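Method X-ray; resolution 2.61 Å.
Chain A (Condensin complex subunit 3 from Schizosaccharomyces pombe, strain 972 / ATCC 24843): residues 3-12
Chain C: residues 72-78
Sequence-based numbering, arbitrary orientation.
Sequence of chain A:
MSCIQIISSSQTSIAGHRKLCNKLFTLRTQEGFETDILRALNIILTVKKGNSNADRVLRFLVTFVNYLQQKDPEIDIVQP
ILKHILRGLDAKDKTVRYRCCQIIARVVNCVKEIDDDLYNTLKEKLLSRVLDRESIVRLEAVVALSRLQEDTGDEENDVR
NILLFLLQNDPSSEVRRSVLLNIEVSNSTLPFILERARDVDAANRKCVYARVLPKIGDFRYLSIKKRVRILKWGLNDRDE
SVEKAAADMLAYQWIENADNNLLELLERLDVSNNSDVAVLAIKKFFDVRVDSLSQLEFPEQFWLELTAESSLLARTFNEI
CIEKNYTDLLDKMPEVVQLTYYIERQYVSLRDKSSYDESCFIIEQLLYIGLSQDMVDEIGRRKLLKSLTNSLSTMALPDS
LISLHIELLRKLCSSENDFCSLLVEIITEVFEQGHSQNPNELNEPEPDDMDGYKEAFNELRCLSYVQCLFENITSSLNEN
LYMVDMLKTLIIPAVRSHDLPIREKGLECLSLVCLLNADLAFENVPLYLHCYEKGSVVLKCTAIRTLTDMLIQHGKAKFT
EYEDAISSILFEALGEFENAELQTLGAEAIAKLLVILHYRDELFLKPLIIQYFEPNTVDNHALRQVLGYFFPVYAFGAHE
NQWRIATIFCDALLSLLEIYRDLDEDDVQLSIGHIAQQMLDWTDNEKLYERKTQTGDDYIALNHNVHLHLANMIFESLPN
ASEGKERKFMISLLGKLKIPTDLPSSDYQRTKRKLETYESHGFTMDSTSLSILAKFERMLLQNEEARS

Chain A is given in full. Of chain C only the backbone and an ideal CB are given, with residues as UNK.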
# COMPACT_ATOMS: atom_id res chain seq x y z
N CYS A 3 -48.67 24.65 -17.81
CA CYS A 3 -48.11 23.46 -17.19
C CYS A 3 -46.63 23.32 -17.50
O CYS A 3 -45.84 22.88 -16.66
CB CYS A 3 -48.87 22.22 -17.67
SG CYS A 3 -48.06 20.65 -17.28
N ILE A 4 -46.22 23.70 -18.71
CA ILE A 4 -44.81 23.67 -19.05
C ILE A 4 -44.06 24.83 -18.41
O ILE A 4 -42.88 24.69 -18.06
CB ILE A 4 -44.61 23.66 -20.58
CG1 ILE A 4 -43.18 23.25 -20.92
CG2 ILE A 4 -44.96 25.03 -21.18
CD1 ILE A 4 -42.88 23.19 -22.41
N GLN A 5 -44.72 25.98 -18.24
CA GLN A 5 -44.04 27.13 -17.65
C GLN A 5 -43.88 26.98 -16.14
O GLN A 5 -42.94 27.53 -15.57
CB GLN A 5 -44.80 28.42 -17.96
CG GLN A 5 -44.56 28.94 -19.37
CD GLN A 5 -44.80 30.43 -19.49
OE1 GLN A 5 -45.16 31.10 -18.52
NE2 GLN A 5 -44.59 30.97 -20.69
N ILE A 6 -44.79 26.25 -15.48
CA ILE A 6 -44.56 25.89 -14.08
C ILE A 6 -43.22 25.19 -13.96
O ILE A 6 -42.41 25.50 -13.08
CB ILE A 6 -45.71 25.00 -13.56
CG1 ILE A 6 -47.05 25.72 -13.67
CG2 ILE A 6 -45.44 24.61 -12.10
CD1 ILE A 6 -48.24 24.81 -13.41
N ILE A 7 -42.97 24.23 -14.85
CA ILE A 7 -41.70 23.50 -14.84
C ILE A 7 -40.55 24.45 -15.12
O ILE A 7 -39.54 24.46 -14.41
CB ILE A 7 -41.75 22.34 -15.86
CG1 ILE A 7 -42.85 21.35 -15.46
CG2 ILE A 7 -40.40 21.65 -15.94
CD1 ILE A 7 -43.03 20.19 -16.41
N SER A 8 -40.68 25.27 -16.17
CA SER A 8 -39.64 26.24 -16.48
C SER A 8 -39.36 27.18 -15.31
O SER A 8 -38.28 27.79 -15.26
CB SER A 8 -40.03 27.05 -17.72
OG SER A 8 -38.93 27.79 -18.21
N SER A 9 -40.30 27.31 -14.38
CA SER A 9 -40.09 28.16 -13.21
C SER A 9 -39.32 27.43 -12.11
O SER A 9 -38.58 28.07 -11.36
CB SER A 9 -41.43 28.65 -12.67
OG SER A 9 -42.33 27.57 -12.47
N SER A 10 -39.49 26.11 -12.00
CA SER A 10 -38.66 25.33 -11.09
C SER A 10 -37.19 25.35 -11.49
O SER A 10 -36.35 24.80 -10.76
CB SER A 10 -39.15 23.88 -11.04
OG SER A 10 -38.62 23.12 -12.11
N GLN A 11 -36.87 25.96 -12.63
CA GLN A 11 -35.51 25.98 -13.13
C GLN A 11 -34.55 26.66 -12.16
O GLN A 11 -33.41 26.21 -11.99
CB GLN A 11 -35.52 26.70 -14.49
CG GLN A 11 -34.33 26.41 -15.36
CD GLN A 11 -34.43 27.08 -16.73
OE1 GLN A 11 -33.42 27.48 -17.29
NE2 GLN A 11 -35.64 27.19 -17.27
N THR A 12 -34.99 27.74 -11.52
CA THR A 12 -34.06 28.61 -10.79
C THR A 12 -33.74 28.07 -9.40
O THR A 12 -32.58 28.03 -9.00
CB THR A 12 -34.63 30.02 -10.70
OG1 THR A 12 -35.90 29.99 -10.04
CG2 THR A 12 -34.80 30.63 -12.09
N UNK C 72 -28.15 29.78 -16.74
CA UNK C 72 -27.68 28.50 -17.25
C UNK C 72 -27.77 28.43 -18.79
O UNK C 72 -26.77 28.08 -19.40
CB UNK C 72 -28.49 27.36 -16.62
N UNK C 73 -28.90 28.75 -19.44
CA UNK C 73 -30.25 28.91 -18.89
C UNK C 73 -31.17 28.31 -19.96
O UNK C 73 -30.82 28.33 -21.14
CB UNK C 73 -30.59 30.37 -18.58
N UNK C 74 -32.32 27.78 -19.56
CA UNK C 74 -33.11 26.90 -20.42
C UNK C 74 -34.39 27.61 -20.84
O UNK C 74 -35.07 28.22 -20.00
CB UNK C 74 -33.43 25.59 -19.71
N UNK C 75 -34.72 27.52 -22.12
CA UNK C 75 -36.00 27.96 -22.67
C UNK C 75 -36.80 26.71 -23.01
O UNK C 75 -36.49 26.02 -23.99
CB UNK C 75 -35.81 28.85 -23.90
N UNK C 76 -37.83 26.43 -22.22
CA UNK C 76 -38.61 25.21 -22.38
C UNK C 76 -39.68 25.31 -23.46
O UNK C 76 -40.47 24.37 -23.62
CB UNK C 76 -39.27 24.85 -21.05
N UNK C 77 -39.74 26.42 -24.20
CA UNK C 77 -40.69 26.58 -25.29
C UNK C 77 -40.06 26.40 -26.66
O UNK C 77 -40.74 26.60 -27.67
CB UNK C 77 -41.34 27.96 -25.21
N UNK C 78 -38.79 26.02 -26.72
CA UNK C 78 -38.13 25.78 -27.99
C UNK C 78 -38.75 24.57 -28.69
O UNK C 78 -39.39 23.72 -28.07
CB UNK C 78 -36.63 25.57 -27.78

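Chain A begins this stretch as a helix, which chain C passes without regular secondary structure, extended at 73-75 and then turning. The closest pair of CA atoms is that of Ser A8 and position 76, 6.1 Å apart.

At position 72 the CA-to-CB bond points toward chain A, but the ideal CB is still 5.0 Å from Gln A11 OE1. Many polar or small residues would serve. The residue is Asn C72, whose CB and ND2 each lie 5.1 Å from Gln A11 OE1, too far for contact.

Position 73 follows a cis peptide bond, and its CB points sideways, 4.2 Å from Gln A11 OE1. Little of chain A meets the CB, so small or polar residues would all serve; Ala C73 adds nothing beyond its CB.

Position 74 is defined first by its backbone. Its N donates to Gln A11 OE1 at 2.5 Å, and Gln A11 NE2 donates to its O at 3.0 Å, so one carboxamide satisfies both polar groups of a single residue. The CB points toward chain A and lies a tight 3.1 Å from Gln A11 OE1. With phi/psi of -111/135, the extended backbone suits a beta-branched residue such as valine, isoleucine or threonine, though others would fit. Ile C74 has its CB and CG1 beside the carboxamide oxygen (CG1 to Gln A11 OE1 3.4 Å) and makes no apolar side-chain contact with the chain A stretch.

Position 75 points away from chain A, has nothing of it within reach of its CB, and opens a type I turn ending at 78. Aspartate, asparagine or serine, all common at the start of such turns, would be natural; it is Asp C75.

At position 76 the CB points toward chain A, 4.1 Å from Ser A8 CB and 4.2 Å from Ile A4 CD1. Leucine, methionine or an aromatic residue could use this mixed surface of isoleucine, serine and glutamine. Phe C76, with chi1 m, turns its ring past Ser A8 toward Gln A11: Ser A8 OG is 3.4 Å from CD2, while Gln A11 NE2 approaches the ring edge, 3.3 Å from CE2. Its CB packs against Ile A4 CD1.

The CB of position 77 points sideways and touches nothing, so only a longer side chain could reach the helix; leucine, methionine or lysine might. Leu C77 brings its end nearer, CD1 packing 3.9 Å from Ile A4 CG2 and CD2 lying 4.0 Å from Gln A5 NE2.

Position 78 closes the turn out of reach, so many residues would do; Gln C78 makes no contact with the chain A stretch.

Chain C (72-78) NAIDFLQ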
# COMPACT_ATOMS: atom_id res chain seq x y z
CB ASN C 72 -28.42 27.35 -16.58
CG ASN C 72 -28.39 27.43 -15.07
OD1 ASN C 72 -27.56 26.79 -14.42
ND2 ASN C 72 -29.27 28.24 -14.50
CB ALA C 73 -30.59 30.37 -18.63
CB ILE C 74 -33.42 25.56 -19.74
CG1 ILE C 74 -32.15 24.97 -19.13
CG2 ILE C 74 -34.04 24.60 -20.74
CD1 ILE C 74 -32.34 23.65 -18.41
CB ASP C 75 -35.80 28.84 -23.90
CG ASP C 75 -37.11 29.26 -24.54
OD1 ASP C 75 -38.06 29.58 -23.79
OD2 ASP C 75 -37.20 29.24 -25.78
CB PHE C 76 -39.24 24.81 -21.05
CG PHE C 76 -38.30 24.13 -20.12
CD1 PHE C 76 -38.17 22.75 -20.12
CD2 PHE C 76 -37.51 24.87 -19.24
CE1 PHE C 76 -37.30 22.12 -19.26
CE2 PHE C 76 -36.64 24.24 -18.38
CZ PHE C 76 -36.53 22.86 -18.39
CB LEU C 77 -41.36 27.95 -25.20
CG LEU C 77 -42.59 28.03 -24.29
CD1 LEU C 77 -42.38 27.30 -22.96
CD2 LEU C 77 -42.97 29.49 -24.04
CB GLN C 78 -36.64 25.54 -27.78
CG GLN C 78 -35.93 26.66 -27.02
CD GLN C 78 -34.58 26.22 -26.48
OE1 GLN C 78 -34.41 25.08 -26.05
NE2 GLN C 78 -33.62 27.13 -26.49
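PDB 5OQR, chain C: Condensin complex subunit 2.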